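Local coordinates for two-domain protein containing predicted PHP-like metal-dependent phosphoesterase (Bacteroides vulgatus ATCC 8482, PDB 3E38) that probably hydrolyses phosphoester bonds, perhaps in nucleic acids, at a zinc centre of the PHP type in a phosphoesterase domain joined to an Ig-like domain, at residues B[135-140]-B[175-181]; B[164-170]-B[187-193]; B[96-102]-B[140-144]. The contacts are given in a common frame with arbitrary orientation. Residues are numbered along the deposited sequence.

The three contacts belong to the PHP-like domain and run from a strand pair of its mixed sheet to the zinc-binding loops. Along the chain the segments come in the order 96-102, 135-140 with 140-144, 164-170, 175-181 and 187-193, so contact 1 interlocks with both others. Contact 2 pairs two parallel strands; contact 1, about 8 Å away between centres, sets the loop after strand 132-135 against the helix connecting them, and Glu-167 ties contact 2 to His-137. Contact 3, about 11 Å from contact 1 between centres, shares Trp-140 with it; contacts 2 and 3, about 15 Å apart, do not touch. Loops at strand ends thus bring His-102 and His-137 to one zinc.

Contact 1 of 3, residues B[135-140]-B[175-181]; sequences WNHPGW and MPEAIQW. With ZN (zinc ion), chain H.
Met-175, a selenomethionine, lays its selenium over the backbone of the loop that carries the zinc ligand His-137. With an m, t, m side chain, its SE lies 3.6 Å from His-137 CA, 3.9 Å from Pro-138 N and 3.5 Å from Gly-139 N, a flexible apolar arm moulded to a bend. That bend is a type I turn from His-137 to Trp-140, closed by Trp-140 N to His-137 O at 3.1 Å. His-137 enters it with a left-handed backbone (phi/psi 28/65), which sets the turn and aims the ligand. Pro-138 (-54/-35) suits the second position, and Gly-139 (-85/-8) the third, since a CB there would sit 2.9 Å from Met-175 CG. Met-175 leads into helix 176-185, where small Ala-178 lets the CA atoms of Pro-138 and Ala-178 come within 7.4 Å, with Pro-138 CG 4.2 Å from Ala-178 CB. Trp-181 (chi1 -73°) presents a ring edge to Pro-138, CZ3 to CB 4.0 Å. The six-membered rings of Trp-135 (chi1 t) and Trp-181 are nearly parallel, at 12°, but slid apart: centroids 5.3 Å, CZ3 to CZ3 3.5 Å. The CA-to-CB bond of His-137 points away from the helix, although CB still lies 4.2 Å from Met-175 SE, and chi1 p carries NE2 to 2.2 Å from zinc, shared with Glu-93, His-102 and water 1, as befits a PHP-type metal-binding loop. The turn follows strand 132-135 and leans on helix 176-185, while Ile-166 of adjacent strand 165-170 touches Pro-138.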
loop_
_atom_site.group_PDB
_atom_site.type_symbol
_atom_site.label_atom_id
_atom_site.label_comp_id
_atom_site.label_asym_id
_atom_site.label_seq_id
_atom_site.Cartn_x
_atom_site.Cartn_y
_atom_site.Cartn_z
ATOM N N TRP B 135 -24.076 -19.246 -18.690
ATOM C CA TRP B 135 -23.826 -18.185 -19.663
ATOM C C TRP B 135 -22.783 -17.170 -19.128
ATOM O O TRP B 135 -22.931 -16.575 -18.045
ATOM C CB TRP B 135 -25.157 -17.532 -20.026
ATOM C CG TRP B 135 -25.101 -16.503 -21.067
ATOM C CD1 TRP B 135 -24.100 -16.281 -21.962
ATOM C CD2 TRP B 135 -26.167 -15.613 -21.423
ATOM N NE1 TRP B 135 -24.448 -15.267 -22.823
ATOM C CE2 TRP B 135 -25.719 -14.844 -22.516
ATOM C CE3 TRP B 135 -27.443 -15.389 -20.916
ATOM C CZ2 TRP B 135 -26.502 -13.848 -23.101
ATOM C CZ3 TRP B 135 -28.233 -14.429 -21.506
ATOM C CH2 TRP B 135 -27.754 -13.658 -22.587
ATOM N N ASN B 136 -21.712 -17.008 -19.909
ATOM C CA ASN B 136 -20.652 -16.050 -19.593
ATOM C C ASN B 136 -20.891 -14.640 -20.146
ATOM O O ASN B 136 -21.360 -14.449 -21.255
ATOM C CB ASN B 136 -19.275 -16.520 -20.102
ATOM C CG ASN B 136 -18.890 -17.881 -19.607
ATOM O OD1 ASN B 136 -19.316 -18.316 -18.543
ATOM N ND2 ASN B 136 -18.085 -18.575 -20.391
ATOM N N HIS B 137 -20.501 -13.659 -19.334
ATOM C CA HIS B 137 -20.546 -12.250 -19.704
ATOM C C HIS B 137 -21.627 -11.914 -20.718
ATOM O O HIS B 137 -21.337 -11.522 -21.823
ATOM C CB HIS B 137 -19.171 -11.781 -20.221
ATOM C CG HIS B 137 -18.484 -12.731 -21.155
ATOM N ND1 HIS B 137 -18.883 -12.925 -22.460
ATOM C CD2 HIS B 137 -17.369 -13.488 -20.986
ATOM C CE1 HIS B 137 -18.068 -13.786 -23.038
ATOM N NE2 HIS B 137 -17.157 -14.156 -22.161
ATOM N N PRO B 138 -22.884 -12.080 -20.333
ATOM C CA PRO B 138 -23.938 -11.746 -21.276
ATOM C C PRO B 138 -23.783 -10.322 -21.803
ATOM O O PRO B 138 -23.994 -10.039 -22.977
ATOM C CB PRO B 138 -25.229 -11.910 -20.434
ATOM C CG PRO B 138 -24.769 -12.137 -18.977
ATOM C CD PRO B 138 -23.384 -12.658 -19.074
ATOM N N GLY B 139 -23.302 -9.467 -20.918
ATOM C CA GLY B 139 -23.178 -8.032 -21.172
ATOM C C GLY B 139 -21.935 -7.538 -21.886
ATOM O O GLY B 139 -21.857 -6.373 -22.271
ATOM N N TRP B 140 -20.972 -8.419 -22.076
ATOM C CA TRP B 140 -19.714 -8.036 -22.745
ATOM C C TRP B 140 -20.084 -7.269 -23.994
ATOM O O TRP B 140 -20.780 -7.795 -24.877
ATOM C CB TRP B 140 -18.941 -9.275 -23.101
ATOM C CG TRP B 140 -17.582 -9.087 -23.690
ATOM C CD1 TRP B 140 -16.642 -8.144 -23.350
ATOM C CD2 TRP B 140 -16.943 -9.976 -24.612
ATOM N NE1 TRP B 140 -15.475 -8.363 -24.058
ATOM C CE2 TRP B 140 -15.631 -9.487 -24.829
ATOM C CE3 TRP B 140 -17.360 -11.136 -25.292
ATOM C CZ2 TRP B 140 -14.736 -10.118 -25.699
ATOM C CZ3 TRP B 140 -16.483 -11.747 -26.160
ATOM C CH2 TRP B 140 -15.174 -11.249 -26.347
HETATM N N MSE B 175 -23.243 -6.927 -14.544
HETATM C CA MSE B 175 -24.347 -7.087 -15.507
HETATM C C MSE B 175 -25.674 -7.360 -14.848
HETATM O O MSE B 175 -26.124 -8.486 -14.826
HETATM C CB MSE B 175 -24.000 -8.233 -16.462
HETATM C CG MSE B 175 -22.630 -7.956 -17.062
HETATM SE SE MSE B 175 -21.613 -9.380 -17.874
HETATM C CE MSE B 175 -21.045 -10.423 -16.320
ATOM N N PRO B 176 -26.317 -6.312 -14.347
ATOM C CA PRO B 176 -27.583 -6.421 -13.605
ATOM C C PRO B 176 -28.701 -7.049 -14.355
ATOM O O PRO B 176 -29.640 -7.556 -13.748
ATOM C CB PRO B 176 -27.977 -4.948 -13.326
ATOM C CG PRO B 176 -27.199 -4.126 -14.301
ATOM C CD PRO B 176 -25.855 -4.920 -14.415
ATOM N N GLU B 177 -28.634 -6.975 -15.667
ATOM C CA GLU B 177 -29.734 -7.516 -16.475
ATOM C C GLU B 177 -29.802 -9.000 -16.144
ATOM O O GLU B 177 -30.875 -9.600 -16.162
ATOM C CB GLU B 177 -29.525 -7.318 -17.985
ATOM C CG GLU B 177 -29.343 -5.868 -18.458
ATOM C CD GLU B 177 -27.961 -5.265 -18.178
ATOM O OE1 GLU B 177 -27.106 -5.915 -17.541
ATOM O OE2 GLU B 177 -27.748 -4.114 -18.607
ATOM N N ALA B 178 -28.644 -9.560 -15.794
ATOM C CA ALA B 178 -28.532 -11.003 -15.554
ATOM C C ALA B 178 -29.168 -11.369 -14.245
ATOM O O ALA B 178 -29.688 -12.466 -14.072
ATOM C CB ALA B 178 -27.037 -11.474 -15.564
ATOM N N ILE B 179 -29.118 -10.431 -13.312
ATOM C CA ILE B 179 -29.680 -10.659 -11.978
ATOM C C ILE B 179 -31.163 -10.966 -12.162
ATOM O O ILE B 179 -31.672 -11.963 -11.667
ATOM C CB ILE B 179 -29.435 -9.461 -10.987
ATOM C CG1 ILE B 179 -27.935 -9.277 -10.733
ATOM C CG2 ILE B 179 -30.135 -9.696 -9.662
ATOM C CD1 ILE B 179 -27.576 -7.957 -10.113
ATOM N N GLN B 180 -31.821 -10.132 -12.937
ATOM C CA GLN B 180 -33.265 -10.257 -13.127
ATOM C C GLN B 180 -33.588 -11.542 -13.861
ATOM O O GLN B 180 -34.649 -12.145 -13.682
ATOM C CB GLN B 180 -33.817 -9.038 -13.880
ATOM C CG GLN B 180 -35.318 -8.961 -13.902
ATOM C CD GLN B 180 -35.894 -8.954 -12.500
ATOM O OE1 GLN B 180 -35.449 -8.200 -11.635
ATOM N NE2 GLN B 180 -36.893 -9.800 -12.269
ATOM N N TRP B 181 -32.662 -11.953 -14.702
ATOM C CA TRP B 181 -32.832 -13.184 -15.500
ATOM C C TRP B 181 -32.797 -14.377 -14.588
ATOM O O TRP B 181 -33.647 -15.253 -14.652
ATOM C CB TRP B 181 -31.767 -13.332 -16.585
ATOM C CG TRP B 181 -32.010 -12.388 -17.694
ATOM C CD1 TRP B 181 -33.222 -11.896 -18.069
ATOM C CD2 TRP B 181 -31.068 -11.898 -18.662
ATOM N NE1 TRP B 181 -33.088 -11.065 -19.155
ATOM C CE2 TRP B 181 -31.782 -11.073 -19.555
ATOM C CE3 TRP B 181 -29.729 -12.097 -18.879
ATOM C CZ2 TRP B 181 -31.175 -10.421 -20.605
ATOM C CZ3 TRP B 181 -29.130 -11.457 -19.935
ATOM C CH2 TRP B 181 -29.836 -10.630 -20.775
HETATM ZN ZN ZN H . -15.691 -15.592 -22.974
HETATM O O HOH W 1 -14.971 -15.693 -21.315
#

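Contact 2 of 3, residues B[164-170]-B[187-193]; sequences HGIEVAN and LTMIGTS
Glu-167 OE2 accepts a hydrogen bond from Thr-192 OG1 at 2.6 Å, and within its own segment, across the corner at Val-168, Glu-167 OE1 takes one from Asn-170 ND2 at 2.7 Å. This buried carboxylate (chi1 m, chi2 t) is also hydrogen-bonded to ND1 of the zinc ligand His-24 (through OE2) and to His-137 N (through OE1), so both its oxygens are well used; Asn-170 ND2 reaches Asp-194 as well. Beneath, the backbones run parallel, the axes of 165-167 and 188-192 being 4.8 Å apart at -34°. The ladder reads Thr-188 N to His-164 O 2.9 Å, Ile-166 N to Thr-188 O 3.2 Å, Ile-190 N to Ile-166 O 3.1 Å, Val-168 N to Ile-190 O 2.8 Å and Thr-192 N to Ala-169 O 3.1 Å. Gly-165 faces Thr-188, Ile-166 Met-189, and Glu-167 Ile-190; then Val-168 (phi/psi -98/-11) inserts a beta bulge, so that Ala-169 faces Gly-191 and Asn-170 Thr-192. With helix 176-185 between them, the strands form a beta-alpha-beta crossover, the repeating unit of the PHP domain's distorted barrel. Glu-167, Asn-170, Thr-188, Ile-190 and Thr-192 lie on one face; Ile-166, Ala-169 and Met-189 on the other. Gly-165 suits its place because a CB would lie 2.6 Å from Thr-188 O. Apolar contacts follow on the face of Ile-166 and Met-189 and beside it: Ile-166 CD1 to Leu-187 CD1 3.8 Å, and Val-168 CG1 to CB of selenomethionine Met-189 4.1 Å.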
loop_
_atom_site.group_PDB
_atom_site.type_symbol
_atom_site.label_atom_id
_atom_site.label_comp_id
_atom_site.label_asym_id
_atom_site.label_seq_id
_atom_site.Cartn_x
_atom_site.Cartn_y
_atom_site.Cartn_z
ATOM N N HIS B 164 -27.713 -23.410 -16.400
ATOM C CA HIS B 164 -28.026 -23.560 -14.974
ATOM C C HIS B 164 -27.742 -22.276 -14.174
ATOM O O HIS B 164 -28.207 -22.080 -13.034
ATOM C CB HIS B 164 -27.265 -24.750 -14.413
ATOM C CG HIS B 164 -27.457 -25.995 -15.216
ATOM N ND1 HIS B 164 -26.452 -26.562 -15.970
ATOM C CD2 HIS B 164 -28.559 -26.761 -15.413
ATOM C CE1 HIS B 164 -26.926 -27.628 -16.589
ATOM N NE2 HIS B 164 -28.203 -27.770 -16.270
ATOM N N GLY B 165 -26.979 -21.407 -14.820
ATOM C CA GLY B 165 -26.608 -20.131 -14.244
ATOM C C GLY B 165 -26.190 -19.145 -15.278
ATOM O O GLY B 165 -26.150 -19.439 -16.483
ATOM N N ILE B 166 -25.946 -17.948 -14.784
ATOM C CA ILE B 166 -25.460 -16.837 -15.601
ATOM C C ILE B 166 -24.510 -16.042 -14.776
ATOM O O ILE B 166 -24.729 -15.883 -13.586
ATOM C CB ILE B 166 -26.569 -15.874 -15.999
ATOM C CG1 ILE B 166 -27.751 -16.637 -16.550
ATOM C CG2 ILE B 166 -26.079 -14.830 -17.028
ATOM C CD1 ILE B 166 -28.898 -15.702 -16.947
ATOM N N GLU B 167 -23.429 -15.608 -15.408
ATOM C CA GLU B 167 -22.486 -14.695 -14.778
ATOM C C GLU B 167 -23.157 -13.343 -14.632
ATOM O O GLU B 167 -23.667 -12.756 -15.616
ATOM C CB GLU B 167 -21.215 -14.555 -15.594
ATOM C CG GLU B 167 -20.311 -15.754 -15.478
ATOM C CD GLU B 167 -18.966 -15.551 -16.202
ATOM O OE1 GLU B 167 -18.926 -14.685 -17.115
ATOM O OE2 GLU B 167 -17.984 -16.285 -15.890
ATOM N N VAL B 168 -23.239 -12.894 -13.383
ATOM C CA VAL B 168 -23.856 -11.572 -13.039
ATOM C C VAL B 168 -22.739 -10.553 -12.882
ATOM O O VAL B 168 -22.943 -9.329 -12.824
ATOM C CB VAL B 168 -24.757 -11.592 -11.771
ATOM C CG1 VAL B 168 -26.090 -12.344 -12.079
ATOM C CG2 VAL B 168 -23.985 -12.131 -10.512
ATOM N N ALA B 169 -21.543 -11.110 -12.855
ATOM C CA ALA B 169 -20.331 -10.328 -12.721
ATOM C C ALA B 169 -19.109 -11.102 -13.209
ATOM O O ALA B 169 -18.873 -12.212 -12.801
ATOM C CB ALA B 169 -20.174 -9.865 -11.290
ATOM N N ASN B 170 -18.375 -10.468 -14.124
ATOM C CA ASN B 170 -17.151 -11.003 -14.766
ATOM C C ASN B 170 -16.016 -9.987 -14.720
ATOM O O ASN B 170 -16.060 -8.935 -15.347
ATOM C CB ASN B 170 -17.454 -11.401 -16.226
ATOM C CG ASN B 170 -16.315 -12.160 -16.905
ATOM O OD1 ASN B 170 -15.232 -11.637 -17.026
ATOM N ND2 ASN B 170 -16.590 -13.381 -17.407
ATOM N N LEU B 187 -32.218 -19.304 -11.814
ATOM C CA LEU B 187 -30.872 -19.755 -12.090
ATOM C C LEU B 187 -29.908 -19.322 -11.011
ATOM O O LEU B 187 -30.183 -18.446 -10.177
ATOM C CB LEU B 187 -30.390 -19.220 -13.441
ATOM C CG LEU B 187 -31.288 -19.524 -14.646
ATOM C CD1 LEU B 187 -31.090 -18.559 -15.773
ATOM C CD2 LEU B 187 -31.044 -20.931 -15.137
ATOM N N THR B 188 -28.750 -19.952 -11.084
ATOM C CA THR B 188 -27.635 -19.696 -10.150
ATOM C C THR B 188 -26.842 -18.482 -10.577
ATOM O O THR B 188 -26.363 -18.445 -11.688
ATOM C CB THR B 188 -26.742 -20.906 -10.061
ATOM O OG1 THR B 188 -27.557 -21.991 -9.606
ATOM C CG2 THR B 188 -25.551 -20.687 -9.100
HETATM N N MSE B 189 -26.757 -17.477 -9.692
HETATM C CA MSE B 189 -25.965 -16.263 -9.960
HETATM C C MSE B 189 -24.518 -16.585 -9.692
HETATM O O MSE B 189 -24.174 -17.104 -8.637
HETATM C CB MSE B 189 -26.401 -15.091 -9.094
HETATM C CG MSE B 189 -27.862 -14.735 -9.283
HETATM SE SE MSE B 189 -28.254 -13.194 -8.262
HETATM C CE MSE B 189 -30.248 -13.419 -8.240
ATOM N N ILE B 190 -23.720 -16.302 -10.708
ATOM C CA ILE B 190 -22.290 -16.582 -10.737
ATOM C C ILE B 190 -21.404 -15.354 -10.853
ATOM O O ILE B 190 -21.711 -14.393 -11.524
ATOM C CB ILE B 190 -21.906 -17.512 -11.922
ATOM C CG1 ILE B 190 -22.564 -18.874 -11.817
ATOM C CG2 ILE B 190 -20.358 -17.761 -11.936
ATOM C CD1 ILE B 190 -22.012 -19.746 -10.695
ATOM N N GLY B 191 -20.243 -15.440 -10.234
ATOM C CA GLY B 191 -19.274 -14.375 -10.384
ATOM C C GLY B 191 -17.866 -14.914 -10.508
ATOM O O GLY B 191 -17.406 -15.697 -9.677
ATOM N N THR B 192 -17.188 -14.466 -11.552
ATOM C CA THR B 192 -15.851 -14.983 -11.860
ATOM C C THR B 192 -14.877 -13.917 -12.306
ATOM O O THR B 192 -15.245 -12.787 -12.553
ATOM C CB THR B 192 -15.926 -16.042 -12.947
ATOM O OG1 THR B 192 -16.230 -15.398 -14.174
ATOM C CG2 THR B 192 -17.031 -17.059 -12.653
ATOM N N SER B 193 -13.616 -14.326 -12.387
ATOM C CA SER B 193 -12.548 -13.426 -12.766
ATOM C C SER B 193 -12.408 -13.395 -14.275
ATOM O O SER B 193 -12.287 -12.351 -14.863
ATOM C CB SER B 193 -11.203 -13.825 -12.144
ATOM O OG SER B 193 -10.660 -15.003 -12.694
#

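Contact 3 of 3, residues B[96-102]-B[140-144]. With ZN (zinc ion), chain H.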
loop_
_atom_site.group_PDB
_atom_site.type_symbol
_atom_site.label_atom_id
_atom_site.label_comp_id
_atom_site.label_asym_id
_atom_site.label_seq_id
_atom_site.Cartn_x
_atom_site.Cartn_y
_atom_site.Cartn_z
ATOM N N ARG B 96 -18.395 -19.115 -28.736
ATOM C CA ARG B 96 -19.043 -18.890 -30.015
ATOM C C ARG B 96 -19.525 -17.451 -30.180
ATOM O O ARG B 96 -19.520 -16.665 -29.273
ATOM C CB ARG B 96 -20.238 -19.819 -30.124
ATOM C CG ARG B 96 -19.850 -21.273 -29.968
ATOM C CD ARG B 96 -19.173 -21.815 -31.230
ATOM N NE ARG B 96 -18.864 -23.233 -31.067
ATOM C CZ ARG B 96 -18.989 -24.141 -32.029
ATOM N NH1 ARG B 96 -19.460 -23.793 -33.215
ATOM N NH2 ARG B 96 -18.715 -25.413 -31.777
ATOM N N ALA B 97 -19.923 -17.142 -31.391
ATOM C CA ALA B 97 -20.519 -15.848 -31.745
ATOM C C ALA B 97 -21.816 -15.669 -30.980
ATOM O O ALA B 97 -22.441 -16.647 -30.564
ATOM C CB ALA B 97 -20.791 -15.766 -33.278
HETATM N N MSE B 98 -22.210 -14.410 -30.794
HETATM C CA MSE B 98 -23.508 -14.092 -30.178
HETATM C C MSE B 98 -24.549 -14.123 -31.285
HETATM O O MSE B 98 -24.322 -13.484 -32.300
HETATM C CB MSE B 98 -23.510 -12.688 -29.579
HETATM C CG MSE B 98 -24.863 -12.230 -29.043
HETATM SE SE MSE B 98 -25.369 -13.204 -27.394
HETATM C CE MSE B 98 -23.665 -12.993 -26.412
ATOM N N ALA B 99 -25.672 -14.841 -31.155
ATOM C CA ALA B 99 -25.999 -15.699 -30.011
ATOM C C ALA B 99 -25.472 -17.098 -30.338
ATOM O O ALA B 99 -25.212 -17.400 -31.510
ATOM C CB ALA B 99 -27.516 -15.706 -29.754
ATOM N N PRO B 100 -25.325 -17.980 -29.335
ATOM C CA PRO B 100 -25.636 -17.845 -27.924
ATOM C C PRO B 100 -24.492 -17.183 -27.150
ATOM O O PRO B 100 -24.609 -16.837 -25.973
ATOM C CB PRO B 100 -25.735 -19.306 -27.495
ATOM C CG PRO B 100 -24.616 -19.968 -28.285
ATOM C CD PRO B 100 -24.468 -19.162 -29.565
ATOM N N GLY B 101 -23.392 -16.996 -27.844
ATOM C CA GLY B 101 -22.258 -16.346 -27.230
ATOM C C GLY B 101 -21.331 -17.332 -26.587
ATOM O O GLY B 101 -21.017 -18.357 -27.168
ATOM N N HIS B 102 -20.866 -17.003 -25.391
ATOM C CA HIS B 102 -19.920 -17.863 -24.643
ATOM C C HIS B 102 -20.542 -18.435 -23.401
ATOM O O HIS B 102 -21.150 -17.710 -22.613
ATOM C CB HIS B 102 -18.712 -17.062 -24.153
ATOM C CG HIS B 102 -17.925 -16.387 -25.227
ATOM N ND1 HIS B 102 -16.632 -15.964 -25.029
ATOM C CD2 HIS B 102 -18.234 -16.065 -26.502
ATOM C CE1 HIS B 102 -16.181 -15.399 -26.137
ATOM N NE2 HIS B 102 -17.127 -15.462 -27.051
ATOM N N TRP B 140 -20.972 -8.419 -22.076
ATOM C CA TRP B 140 -19.714 -8.036 -22.745
ATOM C C TRP B 140 -20.084 -7.269 -23.994
ATOM O O TRP B 140 -20.780 -7.795 -24.877
ATOM C CB TRP B 140 -18.941 -9.275 -23.101
ATOM C CG TRP B 140 -17.582 -9.087 -23.690
ATOM C CD1 TRP B 140 -16.642 -8.144 -23.350
ATOM C CD2 TRP B 140 -16.943 -9.976 -24.612
ATOM N NE1 TRP B 140 -15.475 -8.363 -24.058
ATOM C CE2 TRP B 140 -15.631 -9.487 -24.829
ATOM C CE3 TRP B 140 -17.360 -11.136 -25.292
ATOM C CZ2 TRP B 140 -14.736 -10.118 -25.699
ATOM C CZ3 TRP B 140 -16.483 -11.747 -26.160
ATOM C CH2 TRP B 140 -15.174 -11.249 -26.347
ATOM N N ASP B 141 -19.590 -6.042 -24.079
ATOM C CA ASP B 141 -20.035 -5.105 -25.139
ATOM C C ASP B 141 -19.518 -5.459 -26.506
ATOM O O ASP B 141 -19.994 -4.932 -27.525
ATOM C CB ASP B 141 -19.710 -3.617 -24.798
ATOM C CG ASP B 141 -18.221 -3.348 -24.524
ATOM O OD1 ASP B 141 -17.346 -4.192 -24.839
ATOM O OD2 ASP B 141 -17.944 -2.262 -23.953
ATOM N N SER B 142 -18.562 -6.368 -26.517
ATOM C CA SER B 142 -17.961 -6.792 -27.776
ATOM C C SER B 142 -18.974 -7.581 -28.617
ATOM O O SER B 142 -18.978 -7.559 -29.849
ATOM C CB SER B 142 -16.709 -7.626 -27.536
ATOM O OG SER B 142 -16.245 -8.112 -28.783
ATOM N N GLN B 143 -19.861 -8.253 -27.911
ATOM C CA GLN B 143 -20.876 -9.084 -28.547
ATOM C C GLN B 143 -22.280 -8.473 -28.433
ATOM O O GLN B 143 -23.170 -8.803 -29.212
ATOM C CB GLN B 143 -20.812 -10.511 -27.993
ATOM C CG GLN B 143 -19.610 -11.303 -28.514
ATOM C CD GLN B 143 -19.750 -12.801 -28.293
ATOM O OE1 GLN B 143 -20.350 -13.243 -27.324
ATOM N NE2 GLN B 143 -19.200 -13.582 -29.198
ATOM N N GLN B 144 -22.457 -7.611 -27.438
ATOM C CA GLN B 144 -23.711 -6.857 -27.252
ATOM C C GLN B 144 -23.340 -5.419 -26.898
ATOM O O GLN B 144 -23.373 -5.014 -25.734
ATOM C CB GLN B 144 -24.624 -7.478 -26.189
ATOM C CG GLN B 144 -25.032 -8.936 -26.476
ATOM C CD GLN B 144 -26.316 -9.376 -25.793
ATOM O OE1 GLN B 144 -27.417 -9.144 -26.310
ATOM N NE2 GLN B 144 -26.183 -10.049 -24.648
HETATM ZN ZN ZN H . -15.691 -15.592 -22.974
HETATM O O HOH W 1 -14.971 -15.693 -21.315
#
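Gln-143 gives up more surface than any other residue here, 97 Å², and its amide sits in the curve of the 96-102 loop. The m, t side chain carries NE2 to Arg-96 O, a 3.1 Å hydrogen bond that is almost straight at 170°. OE1 of Gln-143 lies 3.6 Å from Gly-101 CA and 3.4 Å from Met-98 CE; glutamine's length lets the amide span the gap and its NH2 donate to the carbonyl. Met-98, a selenomethionine with 79 Å² covered, is the apolar counterpart: its t, p, p side chain folds back over the loop, and its CG packs at 4.2 Å on Gln-144 CG. Cis peptides precede both Ala-99 and Pro-100, and the tight loop is held by Gly-101 N to Ala-97 O (2.9 Å) and Arg-96 N to Gly-101 O (3.1 Å). Gly-101 adopts phi/psi 91/-137, where a CB would press on the preceding carbonyl and on Met-98 CE. The third residue is His-102, with 44 Å² covered. Its ND1 binds zinc at 2.3 Å, beside Glu-93, His-137 and water 1. Gln-144 NE2 is engaged by Pro-138 O, and Gln-144 O is hydrogen-bonded to Arg-297 of the second subunit. One directed hydrogen bond, from the side-chain amide of Gln-143, thus joins the loops, with selenomethionine packing beside it. Trp-140 turns a ring edge toward the face of His-102 in an offset edge-to-face pair, centroids 5.4 Å apart and planes at 67°; with ND1 spent on zinc, the aromatic contact and the metal bond use different parts of one imidazole.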